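Local structure of aggregation suppressing protein (Salmonella enterica subsp. enterica serovar Typhimurium, 4ZJ9) at the interface of chains A and B. The protein is a small heat shock protein that acts as a chaperone, suppressing protein aggregation under stress, and forms dimers through its alpha-crystallin domain and assembles into oligomers. Sequence-based numbering; all coordinates share one arbitrary frame. Chains: chain A/B, Aggregation suppressing protein.

The interface of chains A and B. Residues chain A 48-51; chain B 96-97.
A:Gln50 lies flat against the indole of B:Trp97, and this pairing is the core of a strand-exchange patch in the two-fold dimer of alpha-crystallin domains. The evidence for a stack is the 5° between the amide and ring planes, with the two side chains running side by side in the same direction. CG of A:Gln50 sits nearly over the middle of the six-membered ring, 3.7 Å from its centroid, as a CH-pi contact. Beyond it the amide lies parallel over the CZ2-CH2 side of the ring, its nitrogen NE2 3.6 Å from CZ2 of B:Trp97 and OE1 toward CH2, both projecting past the ring perimeter. The torsions account for this in turn: CG is anti to the carbonyl carbon and the chain then extends, carrying the amide along the indole, while the final torsion (chi3 -94°) turns it flat.

A:Asp48, on the same strand 47-51, meets the indole differently. Its carboxylate carbon CG lies in the ring plane at the edge, 3.6 Å from CZ3 of B:Trp97, and the carboxylate is turned 81° against the ring. OD2 approaches the same rim, 3.5 Å from CZ3 of B:Trp97. The carboxylate may therefore interact favourably with the positive hydrogen rim of the indole, while A:Gln50 occupies a face.

The backbone helps set the register. A:Gln50 and B:Trp97 form an antiparallel bridge, and the amide N of A:Lys51 donates to the carbonyl O of B:His96 over 2.8 Å. Pairing a short stretch of the partner, here a one-residue bridge at B:Trp97, with strand 47-51 in this way is typical of bacterial-type small heat shock protein dimers. At the far end, the carbonyl O of A:Lys51 stands above the imidazole plane of B:His96 at the root of the ring, beside the CB-CG bond and 3.3 Å from CG of B:His96.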
# COMPACT_ATOMS: atom_id res chain seq x y z
N ASP A 48 1.45 -2.50 11.89
CA ASP A 48 1.19 -1.77 13.09
C ASP A 48 0.39 -2.73 13.94
O ASP A 48 -0.39 -3.55 13.42
CB ASP A 48 0.28 -0.58 12.85
CG ASP A 48 0.98 0.59 12.16
OD1 ASP A 48 2.25 0.65 12.07
OD2 ASP A 48 0.22 1.44 11.67
N LEU A 49 0.51 -2.55 15.25
CA LEU A 49 -0.32 -3.31 16.19
C LEU A 49 -0.83 -2.36 17.20
O LEU A 49 -0.04 -1.65 17.87
CB LEU A 49 0.50 -4.44 16.83
CG LEU A 49 -0.30 -5.37 17.75
CD1 LEU A 49 -1.37 -6.17 17.00
CD2 LEU A 49 0.74 -6.27 18.41
N GLN A 50 -2.14 -2.27 17.28
CA GLN A 50 -2.73 -1.42 18.27
C GLN A 50 -3.59 -2.18 19.23
O GLN A 50 -4.08 -3.26 18.93
CB GLN A 50 -3.64 -0.39 17.56
CG GLN A 50 -2.89 0.59 16.71
CD GLN A 50 -3.83 1.27 15.69
OE1 GLN A 50 -3.93 0.83 14.57
NE2 GLN A 50 -4.56 2.28 16.12
N LYS A 51 -3.77 -1.59 20.40
CA LYS A 51 -4.62 -2.09 21.50
C LYS A 51 -5.81 -1.06 21.61
O LYS A 51 -5.60 0.07 22.04
CB LYS A 51 -3.72 -2.17 22.76
CG LYS A 51 -4.29 -2.85 24.00
CD LYS A 51 -3.19 -3.08 25.07
CE LYS A 51 -2.48 -1.77 25.49
NZ LYS A 51 -1.59 -1.83 26.72
N HIS B 96 -2.06 2.85 23.29
CA HIS B 96 -2.78 2.07 22.26
C HIS B 96 -1.87 1.56 21.17
O HIS B 96 -2.25 0.71 20.40
CB HIS B 96 -3.84 2.90 21.53
CG HIS B 96 -5.02 3.27 22.37
ND1 HIS B 96 -5.10 3.00 23.72
CD2 HIS B 96 -6.15 3.94 22.04
CE1 HIS B 96 -6.26 3.46 24.18
NE2 HIS B 96 -6.90 4.04 23.19
N TRP B 97 -0.71 2.16 21.05
CA TRP B 97 0.24 1.75 20.04
C TRP B 97 1.15 0.81 20.74
O TRP B 97 1.79 1.15 21.73
CB TRP B 97 0.99 2.95 19.47
CG TRP B 97 0.05 3.70 18.57
CD1 TRP B 97 -0.84 4.68 18.91
CD2 TRP B 97 -0.17 3.42 17.19
NE1 TRP B 97 -1.58 5.07 17.82
CE2 TRP B 97 -1.17 4.32 16.75
CE3 TRP B 97 0.40 2.52 16.28
CZ2 TRP B 97 -1.62 4.33 15.43
CZ3 TRP B 97 -0.02 2.55 15.00
CH2 TRP B 97 -1.03 3.45 14.57